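Local coordinates for oxidoreductase protein (Agrobacterium radiobacter, PDB 5UI9) that probably catalyses NAD-dependent oxidation or reduction of a small hydroxylated substrate, and binds NAD+ together with 2,3-dihydroxy-2-methylpropanoic acid, at residues 150-155 / 227-232; 182-187 / 216-221. All blocks are in the same frame, centred on the assembly; numbering follows the deposited sequence.

Overall arrangement
Contacts 1 and 2 both belong to the open-faced sheet of the C-terminal domain, and both are buried. Contact 1 lies within the sheet, pairing strands 148-156 and 225-231 in parallel; contact 2 lays helix 175-191 over strand 213-220, the next strand across. The two meet directly, with Val228 O accepting a probable hydrogen bond from Ile216 N and Thr183 packing on Val228 and Val230. Contact 1 is held mainly by polar bonds, a backbone ladder plus a salt bridge on the face toward the second subunit, with phenylalanines and valines on the helix side; contact 2 is apolar between its segments. Each sends one side chain, Tyr232 or His182, to the same bound acid.

Contact 1 (150-155 / 227-232); sequences WGRFSF and IVDVSY. With 8A1 ((2S)-2,3-dihydroxy-2-methylpropanoic acid), chain D.
Arg152 holds Asp229 side-on, its NE giving a hydrogen bond to OD1 of Asp229 at 2.8 Å and its NH2 another to OD2. OD1 is met on the syn side and close to the guanidinium plane; NH2 comes in from above the carboxylate, whose plane is turned 22° from the guanidinium. On the other face of that carboxylate, Ser154 OG donates to Asp229 OD2 at 2.6 Å, and Arg156 adds a further salt bridge to the same oxygen. A chi1 of 65° sets Asp229 CG between its backbone N and carbonyl carbon and leans the carboxylate over the neighbouring strand, toward Arg152 and Ser154.

Beneath this cluster the strands run parallel, and the backbone polar groups answer one another: Ile227 N to Gly151 O, Phe153 N to Ile227 O (2.8 Å, nearly straight), Asp229 N to Phe153 O, Phe155 N to Asp229 O, and Ser231 N to Phe155 O. On the opposite sheet face Phe153 and Phe155 rest beside Val228 and Val230, under helix 175-191.

At the strand end, Phe155 turns its ring edge to the face of Tyr232 in an offset edge-to-face pair, centroids 5.8 Å apart and planes at 73°. Tyr232 OH donates to O1 of the bound acid at 2.6 Å. Near the charged cluster, Trp150 and Arg152 of the second subunit pack on Arg152 and Trp150.

The buried carboxylate, with two arginines and a serine around it, is thus probably kept ionised, while the edge of Phe155 probably helps to orient Tyr232, one of several residues hydrogen-bonded to the ligand.

Contact 2 (182-187 / 216-221); sequences HTLDIA and ILLDHQ. With 8A1 ((2S)-2,3-dihydroxy-2-methylpropanoic acid), chain D.
His182 NE2 donates to carboxylate oxygen O of the bound acid, a bond of 2.6 Å and nearly straight, 167° at the hydrogen, with the oxygen lying in the plane of the imidazole. The other ring nitrogen, ND1, is hydrogen-bonded to Glu125, and Phe127 stacks on the ring, which should limit its rotation.

Further along the helix, Leu184 and Ala187 present an apolar surface to the sheet. Leu184, with CG beside its backbone N (chi1 -69°), brings both methyls down to Ile216: CD2 lies 3.9 Å from Ile216 CD1, the two side chains crossing at about a right angle. The same CD2 also touches Leu218 CD2, more loosely. Ala187 points its CB at the strand and meets Leu218 CD1 at 3.6 Å. At the far end His220 sets CE1 against Ala187 O, while its ring nitrogens are taken by Gly192 O and Ser226 OG.

The helix and strand segments run at 26° to each other, their axes 11.3 Å apart. A helix packed lengthwise on one face of a large sheet is characteristic of the GFO/IDH/MocA C-terminal domain, where Asp178 and His182, one turn apart and both hydrogen-bonded to the acid, probably form part of the active site.

Contact 1 (150-155 / 227-232)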
ATOM      1  N   TRP A 150     -11.599   2.115   0.831  1.00 36.73           N
ATOM      2  CA  TRP A 150     -10.167   1.892   0.871  1.00 35.80           C
ATOM      3  C   TRP A 150      -9.508   2.578  -0.305  1.00 34.30           C
ATOM      4  O   TRP A 150     -10.076   2.621  -1.393  1.00 34.60           O
ATOM      5  CB  TRP A 150      -9.851   0.392   0.836  1.00 37.12           C
ATOM      6  CG  TRP A 150      -8.404   0.086   1.053  1.00 36.51           C
ATOM      7  CD1 TRP A 150      -7.765  -0.069   2.250  1.00 38.02           C
ATOM      8  CD2 TRP A 150      -7.407  -0.084   0.042  1.00 38.07           C
ATOM      9  NE1 TRP A 150      -6.433  -0.328   2.048  1.00 39.70           N
ATOM     10  CE2 TRP A 150      -6.186  -0.351   0.701  1.00 38.25           C
ATOM     11  CE3 TRP A 150      -7.428  -0.053  -1.357  1.00 38.58           C
ATOM     12  CZ2 TRP A 150      -4.998  -0.574   0.008  1.00 37.60           C
ATOM     13  CZ3 TRP A 150      -6.240  -0.284  -2.048  1.00 37.43           C
ATOM     14  CH2 TRP A 150      -5.046  -0.538  -1.361  1.00 36.24           C
ATOM     15  N   GLY A 151      -8.302   3.092  -0.093  1.00 33.59           N
ATOM     16  CA  GLY A 151      -7.526   3.650  -1.194  1.00 33.35           C
ATOM     17  C   GLY A 151      -6.033   3.473  -1.049  1.00 32.54           C
ATOM     18  O   GLY A 151      -5.529   3.268   0.045  1.00 32.92           O
ATOM     19  N   ARG A 152      -5.337   3.535  -2.180  1.00 31.81           N
ATOM     20  CA  ARG A 152      -3.900   3.662  -2.202  1.00 31.96           C
ATOM     21  C   ARG A 152      -3.521   4.765  -3.171  1.00 30.08           C
ATOM     22  O   ARG A 152      -4.005   4.783  -4.303  1.00 29.95           O
ATOM     23  CB  ARG A 152      -3.235   2.361  -2.641  1.00 33.43           C
ATOM     24  CG  ARG A 152      -1.713   2.420  -2.551  1.00 34.82           C
ATOM     25  CD  ARG A 152      -1.036   1.464  -3.509  1.00 36.28           C
ATOM     26  NE  ARG A 152       0.419   1.520  -3.370  1.00 37.18           N
ATOM     27  CZ  ARG A 152       1.284   0.898  -4.165  1.00 36.46           C
ATOM     28  NH1 ARG A 152       0.870   0.146  -5.177  1.00 39.43           N
ATOM     29  NH2 ARG A 152       2.579   1.027  -3.947  1.00 36.73           N
ATOM     30  N   PHE A 153      -2.632   5.650  -2.721  1.00 29.55           N
ATOM     31  CA  PHE A 153      -2.110   6.758  -3.506  1.00 28.96           C
ATOM     32  C   PHE A 153      -0.588   6.643  -3.475  1.00 29.00           C
ATOM     33  O   PHE A 153       0.014   6.765  -2.412  1.00 28.71           O
ATOM     34  CB  PHE A 153      -2.560   8.089  -2.893  1.00 29.59           C
ATOM     35  CG  PHE A 153      -4.047   8.185  -2.691  1.00 30.64           C
ATOM     36  CD1 PHE A 153      -4.643   7.677  -1.531  1.00 32.03           C
ATOM     37  CD2 PHE A 153      -4.859   8.772  -3.656  1.00 30.64           C
ATOM     38  CE1 PHE A 153      -6.016   7.749  -1.348  1.00 32.68           C
ATOM     39  CE2 PHE A 153      -6.234   8.846  -3.477  1.00 32.07           C
ATOM     40  CZ  PHE A 153      -6.812   8.333  -2.322  1.00 32.62           C
ATOM     41  N   SER A 154       0.023   6.429  -4.636  1.00 28.14           N
ATOM     42  CA  SER A 154       1.420   5.995  -4.723  1.00 29.29           C
ATOM     43  C   SER A 154       2.203   6.835  -5.732  1.00 28.39           C
ATOM     44  O   SER A 154       1.771   7.008  -6.865  1.00 29.79           O
ATOM     45  CB  SER A 154       1.466   4.518  -5.127  1.00 29.04           C
ATOM     46  OG  SER A 154       2.790   4.015  -5.104  1.00 29.05           O
ATOM     47  N   PHE A 155       3.345   7.366  -5.302  1.00 28.55           N
ATOM     48  CA  PHE A 155       4.262   8.095  -6.177  1.00 28.60           C
ATOM     49  C   PHE A 155       5.638   7.526  -5.883  1.00 29.12           C
ATOM     50  O   PHE A 155       6.268   7.899  -4.887  1.00 27.25           O
ATOM     51  CB  PHE A 155       4.191   9.601  -5.879  1.00 28.83           C
ATOM     52  CG  PHE A 155       4.998  10.470  -6.825  1.00 28.98           C
ATOM     53  CD1 PHE A 155       6.380  10.587  -6.699  1.00 28.84           C
ATOM     54  CD2 PHE A 155       4.360  11.231  -7.804  1.00 29.22           C
ATOM     55  CE1 PHE A 155       7.110  11.398  -7.556  1.00 29.35           C
ATOM     56  CE2 PHE A 155       5.086  12.045  -8.657  1.00 29.17           C
ATOM     57  CZ  PHE A 155       6.464  12.128  -8.532  1.00 29.24           C
ATOM     58  N   ILE A 227      -3.574   4.206   2.117  1.00 32.62           N
ATOM     59  CA  ILE A 227      -2.122   4.196   2.140  1.00 32.46           C
ATOM     60  C   ILE A 227      -1.612   5.288   1.202  1.00 30.32           C
ATOM     61  O   ILE A 227      -2.028   5.364   0.044  1.00 29.18           O
ATOM     62  CB  ILE A 227      -1.567   2.837   1.656  1.00 34.68           C
ATOM     63  CG1 ILE A 227      -1.997   1.703   2.600  1.00 38.92           C
ATOM     64  CG2 ILE A 227      -0.048   2.868   1.508  1.00 34.90           C
ATOM     65  CD1 ILE A 227      -1.472   1.821   4.020  1.00 41.12           C
ATOM     66  N   VAL A 228      -0.719   6.128   1.714  1.00 29.60           N
ATOM     67  CA  VAL A 228       0.061   7.047   0.896  1.00 29.69           C
ATOM     68  C   VAL A 228       1.501   6.570   0.969  1.00 29.07           C
ATOM     69  O   VAL A 228       2.120   6.595   2.042  1.00 30.59           O
ATOM     70  CB  VAL A 228      -0.052   8.495   1.389  1.00 30.20           C
ATOM     71  CG1 VAL A 228       0.920   9.403   0.642  1.00 30.74           C
ATOM     72  CG2 VAL A 228      -1.478   8.979   1.208  1.00 32.17           C
ATOM     73  N   ASP A 229       2.029   6.118  -0.160  1.00 28.29           N
ATOM     74  CA  ASP A 229       3.404   5.634  -0.211  1.00 29.04           C
ATOM     75  C   ASP A 229       4.178   6.402  -1.276  1.00 28.74           C
ATOM     76  O   ASP A 229       3.768   6.465  -2.431  1.00 28.98           O
ATOM     77  CB  ASP A 229       3.454   4.111  -0.407  1.00 29.26           C
ATOM     78  CG  ASP A 229       2.887   3.651  -1.735  1.00 30.26           C
ATOM     79  OD1 ASP A 229       1.666   3.439  -1.833  1.00 30.08           O
ATOM     80  OD2 ASP A 229       3.678   3.443  -2.678  1.00 32.62           O
ATOM     81  N   VAL A 230       5.274   7.025  -0.851  1.00 28.21           N
ATOM     82  CA  VAL A 230       6.095   7.850  -1.713  1.00 27.04           C
ATOM     83  C   VAL A 230       7.559   7.434  -1.613  1.00 26.11           C
ATOM     84  O   VAL A 230       8.022   6.992  -0.553  1.00 26.06           O
ATOM     85  CB  VAL A 230       5.914   9.367  -1.427  1.00 27.03           C
ATOM     86  CG1 VAL A 230       4.472   9.776  -1.683  1.00 27.07           C
ATOM     87  CG2 VAL A 230       6.336   9.745  -0.011  1.00 27.04           C
ATOM     88  N   SER A 231       8.268   7.570  -2.732  1.00 25.25           N
ATOM     89  CA  SER A 231       9.674   7.204  -2.821  1.00 26.05           C
ATOM     90  C   SER A 231      10.335   7.920  -3.988  1.00 26.32           C
ATOM     91  O   SER A 231       9.752   7.982  -5.076  1.00 27.05           O
ATOM     92  CB  SER A 231       9.814   5.689  -3.022  1.00 25.93           C
ATOM     93  OG  SER A 231      11.163   5.309  -3.285  1.00 26.25           O
ATOM     94  N   TYR A 232      11.528   8.465  -3.751  1.00 26.64           N
ATOM     95  CA  TYR A 232      12.432   8.923  -4.819  1.00 27.38           C
ATOM     96  C   TYR A 232      13.667   8.001  -4.976  1.00 27.90           C
ATOM     97  O   TYR A 232      14.668   8.391  -5.593  1.00 27.86           O
ATOM     98  CB  TYR A 232      12.849  10.383  -4.592  1.00 28.26           C
ATOM     99  CG  TYR A 232      11.972  11.396  -5.307  1.00 29.11           C
ATOM    100  CD1 TYR A 232      11.808  11.351  -6.699  1.00 29.91           C
ATOM    101  CD2 TYR A 232      11.317  12.409  -4.607  1.00 29.29           C
ATOM    102  CE1 TYR A 232      11.022  12.282  -7.363  1.00 29.69           C
ATOM    103  CE2 TYR A 232      10.523  13.338  -5.267  1.00 29.44           C
ATOM    104  CZ  TYR A 232      10.382  13.269  -6.640  1.00 29.44           C
ATOM    105  OH  TYR A 232       9.601  14.182  -7.300  1.00 29.91           O
TER
HETATM  106  OXT 8A1 D 402       6.278  18.898  -8.253  1.00 31.39           O
HETATM  107  C   8A1 D 402       6.876  19.111  -7.171  1.00 33.73           C
HETATM  108  O   8A1 D 402       6.377  19.801  -6.255  1.00 33.42           O
HETATM  109  CA  8A1 D 402       8.238  18.506  -6.952  1.00 33.73           C
HETATM  110  CB  8A1 D 402       8.013  17.189  -6.210  1.00 33.14           C
HETATM  111  O1  8A1 D 402       9.218  16.423  -6.111  1.00 31.24           O
HETATM  112  O2  8A1 D 402       9.045  19.394  -6.160  1.00 33.85           O
HETATM  113  C3  8A1 D 402       8.946  18.300  -8.292  1.00 33.10           C

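Contact 2 (182-187 / 216-221)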
ATOM      1  N   HIS A 182       1.876  16.741  -1.780  1.00 29.11           N
ATOM      2  CA  HIS A 182       0.962  16.560  -2.904  1.00 28.90           C
ATOM      3  C   HIS A 182       0.109  15.310  -2.746  1.00 27.90           C
ATOM      4  O   HIS A 182      -1.107  15.355  -2.933  1.00 29.65           O
ATOM      5  CB  HIS A 182       1.705  16.410  -4.239  1.00 28.21           C
ATOM      6  CG  HIS A 182       2.499  17.607  -4.657  1.00 27.81           C
ATOM      7  ND1 HIS A 182       1.932  18.849  -4.866  1.00 27.68           N
ATOM      8  CD2 HIS A 182       3.809  17.734  -4.971  1.00 27.94           C
ATOM      9  CE1 HIS A 182       2.868  19.692  -5.264  1.00 27.39           C
ATOM     10  NE2 HIS A 182       4.017  19.044  -5.327  1.00 29.06           N
ATOM     11  N   THR A 183       0.760  14.183  -2.453  1.00 28.04           N
ATOM     12  CA  THR A 183       0.071  12.891  -2.403  1.00 27.78           C
ATOM     13  C   THR A 183      -0.971  12.853  -1.278  1.00 28.02           C
ATOM     14  O   THR A 183      -2.053  12.285  -1.439  1.00 27.74           O
ATOM     15  CB  THR A 183       1.068  11.728  -2.208  1.00 27.50           C
ATOM     16  OG1 THR A 183       2.291  12.007  -2.898  1.00 27.73           O
ATOM     17  CG2 THR A 183       0.485  10.434  -2.736  1.00 27.84           C
ATOM     18  N   LEU A 184      -0.615  13.444  -0.140  1.00 27.48           N
ATOM     19  CA  LEU A 184      -1.536  13.623   0.986  1.00 29.02           C
ATOM     20  C   LEU A 184      -2.709  14.543   0.643  1.00 29.70           C
ATOM     21  O   LEU A 184      -3.837  14.313   1.094  1.00 31.54           O
ATOM     22  CB  LEU A 184      -0.786  14.178   2.205  1.00 28.86           C
ATOM     23  CG  LEU A 184       0.212  13.212   2.853  1.00 28.55           C
ATOM     24  CD1 LEU A 184       1.164  13.963   3.773  1.00 29.08           C
ATOM     25  CD2 LEU A 184      -0.517  12.104   3.606  1.00 28.62           C
ATOM     26  N   ASP A 185      -2.442  15.581  -0.147  1.00 30.29           N
ATOM     27  CA  ASP A 185      -3.504  16.470  -0.621  1.00 30.49           C
ATOM     28  C   ASP A 185      -4.467  15.708  -1.525  1.00 31.23           C
ATOM     29  O   ASP A 185      -5.682  15.904  -1.434  1.00 30.37           O
ATOM     30  CB  ASP A 185      -2.945  17.671  -1.388  1.00 29.92           C
ATOM     31  CG  ASP A 185      -4.009  18.716  -1.670  1.00 31.30           C
ATOM     32  OD1 ASP A 185      -4.387  19.436  -0.723  1.00 31.08           O
ATOM     33  OD2 ASP A 185      -4.496  18.788  -2.823  1.00 30.76           O
ATOM     34  N   ILE A 186      -3.921  14.845  -2.391  1.00 30.80           N
ATOM     35  CA  ILE A 186      -4.760  14.019  -3.263  1.00 30.57           C
ATOM     36  C   ILE A 186      -5.622  13.079  -2.414  1.00 30.26           C
ATOM     37  O   ILE A 186      -6.807  12.939  -2.672  1.00 29.13           O
ATOM     38  CB  ILE A 186      -3.942  13.236  -4.319  1.00 30.61           C
ATOM     39  CG1 ILE A 186      -3.297  14.204  -5.321  1.00 30.86           C
ATOM     40  CG2 ILE A 186      -4.837  12.249  -5.074  1.00 31.30           C
ATOM     41  CD1 ILE A 186      -2.213  13.599  -6.188  1.00 30.59           C
ATOM     42  N   ALA A 187      -5.032  12.454  -1.401  1.00 31.63           N
ATOM     43  CA  ALA A 187      -5.783  11.556  -0.514  1.00 32.68           C
ATOM     44  C   ALA A 187      -6.989  12.274   0.109  1.00 33.64           C
ATOM     45  O   ALA A 187      -8.089  11.730   0.132  1.00 33.09           O
ATOM     46  CB  ALA A 187      -4.876  10.990   0.570  1.00 34.05           C
ATOM     47  N   ILE A 216       2.694   6.006   4.715  1.00 30.28           N
ATOM     48  CA  ILE A 216       1.740   6.635   5.622  1.00 30.01           C
ATOM     49  C   ILE A 216       0.404   5.893   5.558  1.00 30.42           C
ATOM     50  O   ILE A 216      -0.099   5.612   4.473  1.00 29.69           O
ATOM     51  CB  ILE A 216       1.522   8.125   5.257  1.00 30.14           C
ATOM     52  CG1 ILE A 216       2.865   8.854   5.127  1.00 29.97           C
ATOM     53  CG2 ILE A 216       0.634   8.816   6.294  1.00 31.64           C
ATOM     54  CD1 ILE A 216       2.764  10.308   4.721  1.00 30.68           C
ATOM     55  N   LEU A 217      -0.162   5.594   6.727  1.00 31.30           N
ATOM     56  CA  LEU A 217      -1.477   4.960   6.849  1.00 33.52           C
ATOM     57  C   LEU A 217      -2.485   5.994   7.355  1.00 33.91           C
ATOM     58  O   LEU A 217      -2.303   6.545   8.436  1.00 34.66           O
ATOM     59  CB  LEU A 217      -1.396   3.793   7.831  1.00 35.33           C
ATOM     60  CG  LEU A 217      -2.646   2.973   8.155  1.00 37.79           C
ATOM     61  CD1 LEU A 217      -3.249   2.311   6.928  1.00 37.14           C
ATOM     62  CD2 LEU A 217      -2.283   1.913   9.190  1.00 40.77           C
ATOM     63  N   LEU A 218      -3.544   6.237   6.583  1.00 35.01           N
ATOM     64  CA  LEU A 218      -4.548   7.262   6.906  1.00 36.28           C
ATOM     65  C   LEU A 218      -5.874   6.659   7.347  1.00 36.10           C
ATOM     66  O   LEU A 218      -6.392   5.762   6.701  1.00 35.94           O
ATOM     67  CB  LEU A 218      -4.814   8.145   5.689  1.00 36.81           C
ATOM     68  CG  LEU A 218      -3.652   8.925   5.064  1.00 37.39           C
ATOM     69  CD1 LEU A 218      -4.138   9.734   3.863  1.00 37.10           C
ATOM     70  CD2 LEU A 218      -2.974   9.839   6.075  1.00 37.67           C
ATOM     71  N   ASP A 219      -6.424   7.173   8.440  1.00 38.09           N
ATOM     72  CA  ASP A 219      -7.790   6.860   8.850  1.00 38.20           C
ATOM     73  C   ASP A 219      -8.637   8.093   8.548  1.00 37.61           C
ATOM     74  O   ASP A 219      -8.520   9.109   9.231  1.00 36.82           O
ATOM     75  CB  ASP A 219      -7.814   6.499  10.330  1.00 39.93           C
ATOM     76  CG  ASP A 219      -6.779   5.428  10.681  1.00 42.35           C
ATOM     77  OD1 ASP A 219      -6.840   4.323  10.095  1.00 42.36           O
ATOM     78  OD2 ASP A 219      -5.900   5.676  11.540  1.00 41.35           O
ATOM     79  N   HIS A 220      -9.453   8.018   7.498  1.00 36.72           N
ATOM     80  CA  HIS A 220     -10.282   9.159   7.091  1.00 37.96           C
ATOM     81  C   HIS A 220     -11.497   9.313   8.006  1.00 39.29           C
ATOM     82  O   HIS A 220     -11.964   8.338   8.587  1.00 40.84           O
ATOM     83  CB  HIS A 220     -10.700   9.026   5.629  1.00 37.33           C
ATOM     84  CG  HIS A 220      -9.551   9.094   4.672  1.00 36.87           C
ATOM     85  ND1 HIS A 220      -9.184  10.258   4.033  1.00 35.51           N
ATOM     86  CD2 HIS A 220      -8.678   8.144   4.255  1.00 37.07           C
ATOM     87  CE1 HIS A 220      -8.141  10.023   3.257  1.00 35.93           C
ATOM     88  NE2 HIS A 220      -7.813   8.746   3.373  1.00 35.09           N
ATOM     89  N   GLN A 221     -11.997  10.543   8.142  1.00 41.60           N
ATOM     90  CA  GLN A 221     -13.159  10.823   9.007  1.00 43.56           C
ATOM     91  C   GLN A 221     -14.425  10.064   8.579  1.00 44.26           C
ATOM     92  O   GLN A 221     -15.221   9.662   9.429  1.00 44.84           O
ATOM     93  CB  GLN A 221     -13.437  12.334   9.073  1.00 44.90           C
ATOM     94  CG  GLN A 221     -12.345  13.134   9.779  1.00 45.42           C
ATOM     95  CD  GLN A 221     -12.536  14.642   9.691  1.00 47.33           C
ATOM     96  OE1 GLN A 221     -13.522  15.135   9.137  1.00 49.01           O
ATOM     97  NE2 GLN A 221     -11.584  15.385  10.244  1.00 47.46           N
TER
HETATM   98  OXT 8A1 D 402       6.278  18.898  -8.253  1.00 31.39           O
HETATM   99  C   8A1 D 402       6.876  19.111  -7.171  1.00 33.73           C
HETATM  100  O   8A1 D 402       6.377  19.801  -6.255  1.00 33.42           O
HETATM  101  CA  8A1 D 402       8.238  18.506  -6.952  1.00 33.73           C
HETATM  102  CB  8A1 D 402       8.013  17.189  -6.210  1.00 33.14           C
HETATM  103  O1  8A1 D 402       9.218  16.423  -6.111  1.00 31.24           O
HETATM  104  O2  8A1 D 402       9.045  19.394  -6.160  1.00 33.85           O
HETATM  105  C3  8A1 D 402       8.946  18.300  -8.292  1.00 33.10           C